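Local coordinates for Alpha/beta hydrolase fold-3 domain-containing protein (Enterococcus faecalis, PDB 2QRU), which is of unknown specific function but, as a member of the alpha/beta hydrolase superfamily, probably hydrolyses an as yet unidentified substrate, at residues K6-L11 with T16-P21; Y32-G37 with K43-E48; N57-L62 with P124-N129; L87-E90 with Q94-S97; F98-R103 with Y108-L113. All blocks are in the same frame, centred on the assembly; numbering follows the deposited sequence.

Interaction 1. Residues K6-L11 with T16-P21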
# COMPACT_ATOMS: atom_id res chain seq x y z
N LYS A 6 -20.21 3.39 7.64
CA LYS A 6 -18.80 3.05 7.86
C LYS A 6 -18.75 2.17 9.11
O LYS A 6 -19.40 2.48 10.13
CB LYS A 6 -17.99 4.33 8.07
CG LYS A 6 -16.52 4.09 8.46
CD LYS A 6 -15.87 5.40 8.82
CE LYS A 6 -14.36 5.23 8.95
NZ LYS A 6 -13.81 6.22 9.90
N ASN A 7 -18.03 1.07 9.04
CA ASN A 7 -17.98 0.13 10.15
C ASN A 7 -16.77 -0.77 10.05
O ASN A 7 -16.27 -1.01 8.94
CB ASN A 7 -19.26 -0.72 10.21
CG ASN A 7 -19.36 -1.74 9.08
OD1 ASN A 7 -19.10 -2.93 9.29
ND2 ASN A 7 -19.69 -1.27 7.87
N ASN A 8 -16.31 -1.24 11.20
CA ASN A 8 -15.14 -2.13 11.26
C ASN A 8 -15.62 -3.56 11.49
O ASN A 8 -16.58 -3.80 12.25
CB ASN A 8 -14.25 -1.73 12.44
CG ASN A 8 -13.26 -0.65 12.09
OD1 ASN A 8 -13.46 0.14 11.16
ND2 ASN A 8 -12.15 -0.62 12.84
N GLN A 9 -14.91 -4.49 10.87
CA GLN A 9 -15.17 -5.91 11.03
C GLN A 9 -13.83 -6.61 11.30
O GLN A 9 -12.81 -6.23 10.73
CB GLN A 9 -15.74 -6.43 9.73
CG GLN A 9 -16.79 -7.49 9.82
CD GLN A 9 -17.79 -7.37 8.68
OE1 GLN A 9 -18.48 -6.35 8.53
NE2 GLN A 9 -17.85 -8.40 7.85
N THR A 10 -13.85 -7.62 12.16
CA THR A 10 -12.64 -8.42 12.38
C THR A 10 -12.79 -9.77 11.71
O THR A 10 -13.81 -10.46 11.89
CB THR A 10 -12.38 -8.63 13.89
OG1 THR A 10 -12.40 -7.36 14.54
CG2 THR A 10 -11.01 -9.32 14.12
N LEU A 11 -11.75 -10.16 10.99
CA LEU A 11 -11.73 -11.41 10.27
C LEU A 11 -11.13 -12.49 11.17
O LEU A 11 -10.49 -12.18 12.19
CB LEU A 11 -10.89 -11.25 8.98
CG LEU A 11 -11.39 -10.11 8.06
CD1 LEU A 11 -10.36 -9.80 6.96
CD2 LEU A 11 -12.77 -10.42 7.45
N THR A 16 -8.41 -6.66 10.98
CA THR A 16 -9.65 -5.91 10.88
C THR A 16 -9.65 -5.12 9.58
O THR A 16 -8.59 -4.82 9.01
CB THR A 16 -9.89 -4.98 12.07
OG1 THR A 16 -8.98 -3.88 12.01
CG2 THR A 16 -9.72 -5.71 13.40
N VAL A 17 -10.86 -4.79 9.14
CA VAL A 17 -11.09 -4.01 7.92
C VAL A 17 -12.08 -2.90 8.29
O VAL A 17 -13.02 -3.14 9.06
CB VAL A 17 -11.62 -4.91 6.79
CG1 VAL A 17 -12.90 -5.65 7.21
CG2 VAL A 17 -11.81 -4.11 5.47
N THR A 18 -11.82 -1.69 7.80
CA THR A 18 -12.78 -0.58 7.89
C THR A 18 -13.52 -0.53 6.55
O THR A 18 -12.88 -0.42 5.49
CB THR A 18 -12.10 0.78 8.19
OG1 THR A 18 -11.42 0.72 9.46
CG2 THR A 18 -13.14 1.91 8.26
N ILE A 19 -14.84 -0.68 6.62
CA ILE A 19 -15.71 -0.74 5.43
C ILE A 19 -16.40 0.61 5.22
O ILE A 19 -17.00 1.16 6.15
CB ILE A 19 -16.78 -1.86 5.60
CG1 ILE A 19 -16.10 -3.20 5.85
CG2 ILE A 19 -17.71 -1.94 4.40
CD1 ILE A 19 -16.98 -4.23 6.49
N TYR A 20 -16.30 1.16 4.01
CA TYR A 20 -17.02 2.38 3.66
C TYR A 20 -17.97 2.03 2.51
O TYR A 20 -17.55 2.00 1.36
CB TYR A 20 -16.04 3.45 3.17
CG TYR A 20 -14.93 3.89 4.11
CD1 TYR A 20 -13.73 3.16 4.22
CD2 TYR A 20 -15.03 5.09 4.82
CE1 TYR A 20 -12.70 3.60 5.04
CE2 TYR A 20 -14.03 5.54 5.63
CZ TYR A 20 -12.85 4.79 5.73
OH TYR A 20 -11.83 5.22 6.55
N PRO A 21 -19.24 1.71 2.82
CA PRO A 21 -20.19 1.29 1.78
C PRO A 21 -20.57 2.40 0.78
O PRO A 21 -20.54 3.60 1.09
CB PRO A 21 -21.43 0.87 2.57
CG PRO A 21 -20.99 0.76 4.00
CD PRO A 21 -19.83 1.68 4.17
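Asn8 and Thr18 are opposite each other on one face of a beta hairpin, and their side chains cross at a slant. The Thr18 hydroxyl gives its proton to Asn8 OD1, with OG1 to OD1 at 2.7 Å. The donor stands above the plane of the amide and misses the lone pair. With chi1 of -61°, OG1 sits beside the backbone N of Thr18, on the side of Asn8, and CG2 is turned toward Lys6, whose CE lies 3.6 Å from Thr18 CG2. The Lys6 chain is extended throughout and runs alongside Tyr20, pointing the same way. Its CE approaches CE2 of the Tyr20 ring to 3.4 Å. Further along this face, Thr16 CG2 packs on Thr10 OG1 at 3.3 Å, while Thr16 OG1 is hydrogen-bonded to Asp65 and Lys43.

Strands 7-10 and 16-20 form an antiparallel beta hairpin at the edge of the central sheet, and 7-10 is the outermost strand there. Asn7 with Ile19 and Gln9 with Val17 are hydrogen-bonded pairs. The shortest of their four bonds runs from Ile19 N to Asn7 O, 2.7 Å. Strand 16-20 also pairs with strand 59-64 through its other edge.

On the opposite face, Ile19 is the apolar centre. Two amide oxygens approach its CD1 from the same side: Gln9 OE1 at 3.3 Å and Asn7 OD1 at 3.7 Å from Ile19 CD1. Asn7 ND2 comes near Ile19 CB but is hydrogen-bonded to Leu5 O. Ile92 of helix 74-93 touches both Gln9 and Ile19.

Interaction 2. Residues Y32-G37 with K43-E48. With PO4 (phosphate ion), chain B; EDO (1,2-ethanediol), chain G; EDO (1,2-ethanediol), chain E.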
# COMPACT_ATOMS: atom_id res chain seq x y z
N TYR A 32 -8.07 -1.25 0.08
CA TYR A 32 -7.06 -0.22 0.25
C TYR A 32 -5.99 -0.68 1.25
O TYR A 32 -6.33 -1.07 2.39
CB TYR A 32 -7.69 1.07 0.75
CG TYR A 32 -6.68 2.10 1.17
CD1 TYR A 32 -5.95 2.80 0.20
CD2 TYR A 32 -6.45 2.38 2.53
CE1 TYR A 32 -5.01 3.76 0.56
CE2 TYR A 32 -5.50 3.34 2.91
CZ TYR A 32 -4.78 4.02 1.92
OH TYR A 32 -3.84 4.97 2.27
N LEU A 33 -4.72 -0.59 0.84
CA LEU A 33 -3.55 -0.94 1.67
C LEU A 33 -2.74 0.31 2.02
O LEU A 33 -2.17 0.96 1.12
CB LEU A 33 -2.65 -1.96 0.97
CG LEU A 33 -3.40 -3.24 0.59
CD1 LEU A 33 -2.51 -4.17 -0.18
CD2 LEU A 33 -3.97 -3.95 1.85
N HIS A 34 -2.65 0.59 3.32
CA HIS A 34 -2.12 1.87 3.82
C HIS A 34 -0.58 1.99 3.70
O HIS A 34 0.12 1.03 3.33
CB HIS A 34 -2.57 2.08 5.28
CG HIS A 34 -1.96 1.11 6.26
ND1 HIS A 34 -0.65 1.18 6.67
CD2 HIS A 34 -2.50 0.06 6.93
CE1 HIS A 34 -0.41 0.24 7.58
NE2 HIS A 34 -1.51 -0.47 7.74
N GLY A 35 -0.05 3.18 4.01
CA GLY A 35 1.39 3.43 3.96
C GLY A 35 2.08 3.19 5.30
O GLY A 35 1.44 2.74 6.27
N GLY A 36 3.38 3.51 5.36
CA GLY A 36 4.14 3.43 6.61
C GLY A 36 5.34 2.49 6.56
O GLY A 36 5.81 2.05 7.62
N GLY A 37 5.83 2.19 5.36
CA GLY A 37 7.08 1.41 5.25
C GLY A 37 7.06 -0.03 5.76
O GLY A 37 8.12 -0.63 5.94
N LYS A 43 -4.66 1.60 8.48
CA LYS A 43 -5.78 1.67 7.52
C LYS A 43 -6.54 2.98 7.64
O LYS A 43 -7.18 3.43 6.69
CB LYS A 43 -6.76 0.51 7.68
CG LYS A 43 -7.39 0.35 9.09
CD LYS A 43 -8.37 -0.82 9.13
CE LYS A 43 -8.97 -1.01 10.56
NZ LYS A 43 -7.88 -1.24 11.56
N SER A 44 -6.51 3.58 8.83
CA SER A 44 -7.10 4.90 9.07
C SER A 44 -6.42 6.09 8.37
O SER A 44 -6.95 7.20 8.44
CB SER A 44 -7.18 5.15 10.59
OG SER A 44 -7.84 4.06 11.21
N ASP A 45 -5.28 5.88 7.68
CA ASP A 45 -4.61 6.99 6.98
C ASP A 45 -5.32 7.35 5.68
O ASP A 45 -4.93 8.30 5.00
CB ASP A 45 -3.10 6.77 6.75
CG ASP A 45 -2.79 5.76 5.64
OD1 ASP A 45 -3.70 5.39 4.86
OD2 ASP A 45 -1.62 5.36 5.53
N LEU A 46 -6.35 6.58 5.33
CA LEU A 46 -7.03 6.76 4.03
C LEU A 46 -7.65 8.16 3.98
O LEU A 46 -8.52 8.49 4.80
CB LEU A 46 -8.09 5.69 3.85
CG LEU A 46 -9.03 5.84 2.64
CD1 LEU A 46 -8.27 5.83 1.29
CD2 LEU A 46 -10.08 4.76 2.68
N PRO A 47 -7.17 9.01 3.05
CA PRO A 47 -7.78 10.35 2.96
C PRO A 47 -9.26 10.32 2.55
O PRO A 47 -9.66 9.51 1.68
CB PRO A 47 -6.97 11.04 1.86
CG PRO A 47 -5.64 10.34 1.90
CD PRO A 47 -6.02 8.88 2.13
N GLU A 48 -10.03 11.22 3.18
CA GLU A 48 -11.45 11.37 2.89
C GLU A 48 -11.67 11.49 1.37
O GLU A 48 -12.59 10.88 0.80
CB GLU A 48 -12.00 12.61 3.62
CG GLU A 48 -13.42 13.00 3.22
CD GLU A 48 -14.47 11.95 3.57
OE1 GLU A 48 -14.24 11.16 4.51
OE2 GLU A 48 -15.55 11.94 2.92
P PO4 B . 5.75 4.97 3.38
O1 PO4 B . 6.91 5.05 2.41
O2 PO4 B . 6.29 5.25 4.78
O3 PO4 B . 4.73 6.08 3.11
O4 PO4 B . 5.10 3.60 3.24
C1 EDO G . 0.56 7.29 7.27
O1 EDO G . 0.95 7.24 5.88
C2 EDO G . 0.76 5.87 7.82
O2 EDO G . -0.42 5.06 7.90
C1 EDO E . -14.89 14.74 -1.28
O1 EDO E . -13.71 15.02 -2.04
C2 EDO E . -14.55 14.60 0.20
O2 EDO E . -15.69 14.08 0.91
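Asp45 gives its two carboxylate oxygens to two different donors of segment 32-37. OD1 accepts the hydroxyl proton of Tyr32, with OH to OD1 at 2.6 Å, met on the syn side but 28° out of the carboxylate plane. OD2 takes the backbone N-H of Gly35 on its syn lone pair, with N to OD2 at 3.1 Å. An ethanediol, probably from the crystallisation liquor, adds a third donor: its O2 lies 2.7 Å from Asp45 OD2. Arg103 forms a long, weak ion pair with OD1.

The Tyr32 ring is held as well as its hydroxyl. Leu46 CD1 sits over the centre of one face in a CH-pi contact, 3.8 Å from the centroid. Asp45 OD1 lies at the ring edge, in plane.

His34 to Gly37 match the HGGG motif that forms the oxyanion hole in hormone-sensitive-lipase-like hydrolases, and probably do so here. Consistent with that, the backbone N-H groups of Gly36 and Gly37 both grip O4 of a phosphate ion, probably from the same liquor, with Gly37 N 2.6 Å from O4. His249 and Ala105 bind the same ion.

His34 ND1 donates to Gly35 O at 2.6 Å, in the plane of its own ring, which fixes the ring's rotation. Tyr66 stacks on this imidazole. Lys43 lays its backbone N beside His34 CD2 and sends its ammonium group elsewhere, to a salt bridge with Asp65.

Interaction 3. Residues N57-L62 with P124-N129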
# COMPACT_ATOMS: atom_id res chain seq x y z
N ASN A 57 -17.85 6.48 -7.19
CA ASN A 57 -17.76 5.72 -8.44
C ASN A 57 -18.25 4.28 -8.30
O ASN A 57 -18.06 3.44 -9.19
CB ASN A 57 -16.33 5.79 -8.98
CG ASN A 57 -16.08 7.09 -9.71
OD1 ASN A 57 -16.75 7.40 -10.71
ND2 ASN A 57 -15.15 7.89 -9.19
N GLY A 58 -18.91 4.00 -7.17
CA GLY A 58 -19.58 2.71 -7.00
C GLY A 58 -18.73 1.61 -6.40
O GLY A 58 -19.09 0.44 -6.49
N TYR A 59 -17.61 1.98 -5.77
CA TYR A 59 -16.76 1.00 -5.08
C TYR A 59 -16.84 1.17 -3.57
O TYR A 59 -16.48 2.21 -3.03
CB TYR A 59 -15.29 1.17 -5.54
CG TYR A 59 -15.12 0.93 -7.01
CD1 TYR A 59 -15.00 -0.37 -7.51
CD2 TYR A 59 -15.16 1.99 -7.92
CE1 TYR A 59 -14.90 -0.62 -8.89
CE2 TYR A 59 -15.04 1.76 -9.30
CZ TYR A 59 -14.90 0.46 -9.77
OH TYR A 59 -14.80 0.25 -11.13
N THR A 60 -17.32 0.13 -2.90
CA THR A 60 -17.22 0.02 -1.45
C THR A 60 -15.73 -0.15 -1.11
O THR A 60 -15.06 -1.02 -1.64
CB THR A 60 -18.04 -1.18 -0.94
OG1 THR A 60 -19.44 -0.90 -1.08
CG2 THR A 60 -17.73 -1.49 0.53
N VAL A 61 -15.23 0.70 -0.20
CA VAL A 61 -13.81 0.65 0.16
C VAL A 61 -13.61 -0.25 1.37
O VAL A 61 -14.31 -0.13 2.38
CB VAL A 61 -13.25 2.07 0.44
CG1 VAL A 61 -11.80 1.98 0.88
CG2 VAL A 61 -13.36 2.95 -0.82
N LEU A 62 -12.64 -1.15 1.24
CA LEU A 62 -12.27 -2.07 2.33
C LEU A 62 -10.83 -1.73 2.71
O LEU A 62 -9.90 -2.13 2.02
CB LEU A 62 -12.39 -3.53 1.85
CG LEU A 62 -13.76 -3.89 1.25
CD1 LEU A 62 -13.76 -5.26 0.63
CD2 LEU A 62 -14.88 -3.76 2.30
N PRO A 124 -7.54 -9.07 -9.59
CA PRO A 124 -8.20 -7.76 -9.44
C PRO A 124 -8.65 -7.25 -10.81
O PRO A 124 -8.03 -7.60 -11.82
CB PRO A 124 -7.09 -6.85 -8.91
CG PRO A 124 -6.09 -7.84 -8.24
CD PRO A 124 -6.13 -9.04 -9.16
N GLN A 125 -9.70 -6.43 -10.83
CA GLN A 125 -10.16 -5.79 -12.06
C GLN A 125 -9.18 -4.69 -12.48
O GLN A 125 -9.00 -4.43 -13.68
CB GLN A 125 -11.58 -5.20 -11.88
CG GLN A 125 -12.20 -4.64 -13.18
CD GLN A 125 -13.47 -3.78 -12.96
OE1 GLN A 125 -13.63 -3.08 -11.94
NE2 GLN A 125 -14.37 -3.80 -13.96
N PHE A 126 -8.61 -4.01 -11.47
CA PHE A 126 -7.68 -2.90 -11.71
C PHE A 126 -6.89 -2.62 -10.45
O PHE A 126 -7.22 -3.10 -9.35
CB PHE A 126 -8.45 -1.65 -12.13
CG PHE A 126 -9.40 -1.15 -11.06
CD1 PHE A 126 -8.96 -0.26 -10.06
CD2 PHE A 126 -10.73 -1.54 -11.09
CE1 PHE A 126 -9.85 0.20 -9.05
CE2 PHE A 126 -11.62 -1.11 -10.12
CZ PHE A 126 -11.19 -0.23 -9.09
N LEU A 127 -5.86 -1.80 -10.62
CA LEU A 127 -4.92 -1.48 -9.55
C LEU A 127 -4.69 0.02 -9.50
O LEU A 127 -4.69 0.66 -10.57
CB LEU A 127 -3.58 -2.16 -9.82
CG LEU A 127 -3.56 -3.69 -10.08
CD1 LEU A 127 -2.15 -4.09 -10.50
CD2 LEU A 127 -4.02 -4.38 -8.76
N VAL A 128 -4.49 0.61 -8.31
CA VAL A 128 -4.17 2.03 -8.24
C VAL A 128 -2.94 2.13 -7.33
O VAL A 128 -2.98 1.72 -6.16
CB VAL A 128 -5.37 2.86 -7.67
CG1 VAL A 128 -4.98 4.35 -7.52
CG2 VAL A 128 -6.63 2.69 -8.54
N ASN A 129 -1.84 2.58 -7.90
CA ASN A 129 -0.56 2.69 -7.20
C ASN A 129 -0.24 4.16 -6.90
O ASN A 129 -0.02 4.95 -7.83
CB ASN A 129 0.55 2.18 -8.12
CG ASN A 129 1.90 2.48 -7.55
OD1 ASN A 129 2.17 2.13 -6.41
ND2 ASN A 129 2.76 3.12 -8.34
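Tyr59 OH has two neighbours across the contact, though neither is a hydrogen-bond partner. Gln125 OE1 lies 3.6 Å from Tyr59 OH, too far for a bond. Phe126 CE2 is also 3.6 Å from that hydroxyl oxygen. The Gln125 chain is extended, with CG anti to the backbone N (chi1 -174°), and this carries its amide to the edge of the Tyr59 ring. Amide and ring planes are 61° apart.

The aromatic pair carries the contact. Phe126 turns its edge toward the face of Tyr59 in an offset edge-to-face stack, with centroids 5.2 Å apart and planes at 78°. The two side chains come from opposite directions. Phe126 CZ stands over the Tyr59 face, shifted toward the rim, and the closest carbons are Phe126 CE2 and Tyr59 CE1 at 3.5 Å.

Tyr59 opens strand 59-64, right after the Schellman motif that ends helix 48-55 at Gly58. Phe126 belongs to the segment that carries strand 127-130. These strands are not neighbours in the central sheet: strands 28-33 and 98-103 run between them. The two rings therefore reach toward each other across one face of the sheet. Val30 of strand 28-33 touches both, and so does Arg274 at the C terminus.

Without a hydrogen bond between the segments, the contact rests on ring packing. The edge-to-face geometry would set the weakly positive C-H rim of Phe126 against the electron-rich face of Tyr59.

Interaction 4. Residues L87-E90 with Q94-S97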
# COMPACT_ATOMS: atom_id res chain seq x y z
N LEU A 87 -9.93 -14.49 3.35
CA LEU A 87 -11.01 -14.35 4.35
C LEU A 87 -11.93 -13.18 4.00
O LEU A 87 -13.16 -13.28 4.11
CB LEU A 87 -10.45 -14.15 5.76
CG LEU A 87 -9.63 -15.32 6.32
CD1 LEU A 87 -8.86 -14.90 7.57
CD2 LEU A 87 -10.50 -16.57 6.58
N LEU A 88 -11.33 -12.06 3.58
CA LEU A 88 -12.10 -10.87 3.19
C LEU A 88 -13.02 -11.17 2.00
O LEU A 88 -14.16 -10.69 1.90
CB LEU A 88 -11.14 -9.71 2.86
CG LEU A 88 -11.79 -8.36 2.54
CD1 LEU A 88 -12.40 -7.70 3.83
CD2 LEU A 88 -10.73 -7.48 1.88
N ASN A 89 -12.50 -11.97 1.07
CA ASN A 89 -13.29 -12.41 -0.06
C ASN A 89 -14.40 -13.38 0.39
O ASN A 89 -15.51 -13.32 -0.13
CB ASN A 89 -12.42 -13.10 -1.09
CG ASN A 89 -13.18 -13.44 -2.35
OD1 ASN A 89 -13.82 -12.58 -2.96
ND2 ASN A 89 -13.14 -14.71 -2.74
N GLU A 90 -14.09 -14.24 1.35
CA GLU A 90 -15.09 -15.18 1.88
C GLU A 90 -16.30 -14.46 2.44
O GLU A 90 -17.46 -14.85 2.21
CB GLU A 90 -14.49 -16.00 3.03
CG GLU A 90 -14.54 -17.44 2.80
CD GLU A 90 -13.35 -17.89 2.03
OE1 GLU A 90 -12.40 -18.38 2.69
OE2 GLU A 90 -13.36 -17.73 0.79
N GLN A 94 -17.09 -11.73 -1.65
CA GLN A 94 -17.86 -12.89 -2.14
C GLN A 94 -17.77 -13.08 -3.65
O GLN A 94 -18.79 -13.29 -4.33
CB GLN A 94 -19.32 -12.83 -1.67
CG GLN A 94 -19.48 -12.74 -0.18
CD GLN A 94 -20.95 -12.65 0.22
OE1 GLN A 94 -21.81 -13.22 -0.44
NE2 GLN A 94 -21.23 -11.91 1.28
N ASN A 95 -16.54 -13.01 -4.16
CA ASN A 95 -16.23 -13.23 -5.58
C ASN A 95 -16.77 -12.18 -6.54
O ASN A 95 -16.75 -12.39 -7.74
CB ASN A 95 -16.62 -14.65 -6.03
CG ASN A 95 -15.88 -15.72 -5.25
OD1 ASN A 95 -14.64 -15.77 -5.26
ND2 ASN A 95 -16.63 -16.57 -4.56
N GLN A 96 -17.23 -11.04 -6.01
CA GLN A 96 -17.62 -9.89 -6.84
C GLN A 96 -16.36 -9.18 -7.35
O GLN A 96 -15.27 -9.41 -6.82
CB GLN A 96 -18.44 -8.89 -6.03
CG GLN A 96 -19.83 -9.42 -5.63
CD GLN A 96 -20.83 -9.26 -6.75
OE1 GLN A 96 -21.49 -10.23 -7.14
NE2 GLN A 96 -20.95 -8.05 -7.27
N SER A 97 -16.51 -8.34 -8.36
CA SER A 97 -15.38 -7.59 -8.90
C SER A 97 -14.76 -6.72 -7.83
O SER A 97 -15.45 -6.17 -6.97
CB SER A 97 -15.80 -6.71 -10.08
OG SER A 97 -16.21 -7.50 -11.18
O HOH W 1 -13.57 -11.60 -5.76
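Asn89 and Gln94 join through the backbone at the end of helix 74-93: Gln94 N donates to Asn89 O, five residues back, at 2.7 Å and with a bent N-H...O angle of 136°. Gln94 is the first residue to leave the helix and has a positive phi. Asn95 follows with positive phi too, and the chain turns steeply away from the helix direction.

The side chain of Asn89 then takes hold of Asn95 at two points. Its CG is anti to the backbone N (chi1 -174°), and this swings the amide to the helix end. OD1 accepts the backbone N-H of Asn95, with N to OD1 at 3.0 Å. ND2 donates to Asn95 OD1 at 3.1 Å along an almost straight N-H...O line of 175°. That oxygen lies in the Asn89 amide plane, yet ND2 stands well above the plane of the Asn95 amide, since the two amides are steeply inclined to each other.

Asn89 OD1 also takes a proton from a water, 3.0 Å away. The same water donates to Gln96 O and so extends the link by one residue. Leu122 packs against both asparagines. Gln94 lays its CG near Glu90 O, and its NE2 turns back to Glu91 O.

One buried amide thus uses both its oxygen and its nitrogen to hold the turn that leads from helix 74-93 into strand 98-103.

Interaction 5. Residues F98-R103 with Y108-L113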
# COMPACT_ATOMS: atom_id res chain seq x y z
N PHE A 98 -13.44 -6.60 -7.88
CA PHE A 98 -12.75 -5.72 -6.95
C PHE A 98 -11.49 -5.19 -7.59
O PHE A 98 -10.89 -5.83 -8.46
CB PHE A 98 -12.39 -6.47 -5.65
CG PHE A 98 -11.32 -7.53 -5.85
CD1 PHE A 98 -11.65 -8.81 -6.32
CD2 PHE A 98 -9.98 -7.23 -5.64
CE1 PHE A 98 -10.66 -9.77 -6.54
CE2 PHE A 98 -8.98 -8.19 -5.87
CZ PHE A 98 -9.33 -9.44 -6.32
N GLY A 99 -11.10 -4.00 -7.15
CA GLY A 99 -9.79 -3.44 -7.48
C GLY A 99 -8.94 -3.34 -6.23
O GLY A 99 -9.44 -3.54 -5.11
N LEU A 100 -7.67 -3.00 -6.40
CA LEU A 100 -6.81 -2.79 -5.23
C LEU A 100 -6.26 -1.37 -5.31
O LEU A 100 -6.04 -0.83 -6.41
CB LEU A 100 -5.65 -3.76 -5.20
CG LEU A 100 -6.02 -5.25 -5.14
CD1 LEU A 100 -4.73 -6.11 -5.29
CD2 LEU A 100 -6.77 -5.61 -3.86
N CYS A 101 -5.95 -0.78 -4.16
CA CYS A 101 -5.29 0.53 -4.14
C CYS A 101 -4.26 0.52 -3.02
O CYS A 101 -4.56 0.07 -1.91
CB CYS A 101 -6.32 1.62 -3.86
SG CYS A 101 -5.63 3.32 -3.71
N GLY A 102 -3.06 1.00 -3.31
CA GLY A 102 -1.95 0.92 -2.31
C GLY A 102 -1.21 2.24 -2.22
O GLY A 102 -0.93 2.86 -3.26
N ARG A 103 -0.84 2.60 -1.00
CA ARG A 103 -0.14 3.85 -0.72
C ARG A 103 1.29 3.48 -0.25
O ARG A 103 1.44 2.87 0.82
CB ARG A 103 -0.88 4.54 0.41
CG ARG A 103 -0.19 5.79 0.89
CD ARG A 103 -1.08 6.51 1.93
NE ARG A 103 -0.55 7.76 2.43
CZ ARG A 103 -1.28 8.56 3.20
NH1 ARG A 103 -2.54 8.21 3.47
NH2 ARG A 103 -0.79 9.72 3.67
N TYR A 108 3.54 -1.68 -2.88
CA TYR A 108 4.36 -2.89 -2.97
C TYR A 108 3.52 -4.11 -2.54
O TYR A 108 3.50 -5.17 -3.24
CB TYR A 108 5.58 -2.71 -2.08
CG TYR A 108 6.41 -3.98 -1.98
CD1 TYR A 108 7.21 -4.40 -3.04
CD2 TYR A 108 6.38 -4.77 -0.84
CE1 TYR A 108 7.99 -5.60 -2.96
CE2 TYR A 108 7.15 -5.96 -0.73
CZ TYR A 108 7.96 -6.37 -1.81
OH TYR A 108 8.72 -7.54 -1.76
N LEU A 109 2.84 -3.98 -1.40
CA LEU A 109 2.00 -5.05 -0.88
C LEU A 109 0.92 -5.42 -1.90
O LEU A 109 0.73 -6.60 -2.19
CB LEU A 109 1.40 -4.66 0.48
CG LEU A 109 2.41 -4.58 1.64
CD1 LEU A 109 1.65 -4.01 2.86
CD2 LEU A 109 3.14 -5.94 1.94
N MSE A 110 0.27 -4.41 -2.48
CA MSE A 110 -0.76 -4.64 -3.49
C MSE A 110 -0.25 -5.46 -4.69
O MSE A 110 -0.89 -6.44 -5.18
CB MSE A 110 -1.29 -3.30 -4.01
CG MSE A 110 -2.09 -3.45 -5.34
SE MSE A 110 -2.60 -1.63 -5.88
CE MSE A 110 -0.86 -1.12 -6.65
N LEU A 111 0.94 -5.09 -5.16
CA LEU A 111 1.51 -5.76 -6.33
C LEU A 111 1.93 -7.20 -6.01
O LEU A 111 1.67 -8.13 -6.79
CB LEU A 111 2.67 -4.94 -6.90
CG LEU A 111 2.20 -3.59 -7.48
CD1 LEU A 111 3.42 -2.66 -7.70
CD2 LEU A 111 1.41 -3.79 -8.78
N GLN A 112 2.52 -7.40 -4.81
CA GLN A 112 2.86 -8.74 -4.38
C GLN A 112 1.58 -9.57 -4.20
O GLN A 112 1.52 -10.70 -4.65
CB GLN A 112 3.65 -8.71 -3.07
CG GLN A 112 5.08 -8.18 -3.24
CD GLN A 112 6.01 -9.18 -3.93
OE1 GLN A 112 5.68 -10.36 -4.08
NE2 GLN A 112 7.17 -8.70 -4.39
N LEU A 113 0.56 -8.99 -3.59
CA LEU A 113 -0.72 -9.72 -3.38
C LEU A 113 -1.30 -10.13 -4.74
O LEU A 113 -1.75 -11.27 -4.94
CB LEU A 113 -1.70 -8.79 -2.64
CG LEU A 113 -3.12 -9.34 -2.44
CD1 LEU A 113 -3.12 -10.68 -1.68
CD2 LEU A 113 -3.93 -8.31 -1.70
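Apolar packing joins Leu100 of the strand to Met110 of the helix. Met110 is a selenomethionine in this crystal. The two side chains slide past each other in opposite directions, with Leu100 CB 3.6 Å from Met110 CG. Leu100 CD1 touches that same CG at 3.7 Å. One helical turn on, Leu113 CD2 adds a looser contact, 4.3 Å from Leu100 CD1.

The selenium makes a second kind of contact, with the strand backbone. Met110 CG is anti to the backbone N (chi1 164°), and the chain stays extended before it bends at chi3. This lays SE against the peptide groups of the strand. SE is 3.6 Å from Leu100 O and 3.7 Å from Gly102 N. These are van der Waals contacts, not hydrogen bonds. Gly102 has no side chain, and the helix comes close there: Gly102 CA and Met110 CA are 5.8 Å apart.

Gly102 also begins a GxSxG pattern, consistent with the nucleophile elbow of the fold, a tight turn between strand and helix.

Strand 98-103 and helix 105-119 are the first two parts of a beta-alpha-beta unit that strand 127-130 completes. Their short segments run at 145° to each other. Strand 98-103 lies between strands 28-33 and 127-130. Val31 and Leu127 flank Leu100, and Asn129 touches Met110. On another side of the helix, Leu109 packs on helix 74-93.

From the N terminus, interaction 1 closes a short hairpin loop at the sheet edge. Interaction 2 follows in series and closes the loop after strand 28-33. The two touch where Lys43 meets Thr16 and Thr18. Interaction 3 closes the longest loop, with 61 residues between its segments. Interactions 4 and 5 both fall within that span, one after the other, and none of the five cross. Interaction 4 holds the turn from helix 74-93, and its segment 94-97 runs directly into strand 98-103 of interaction 5. Backbone pairing in the central sheet links strands of interactions 1, 2, 3 and 5, while Leu88 of interaction 4 packs against Val17 and Leu62.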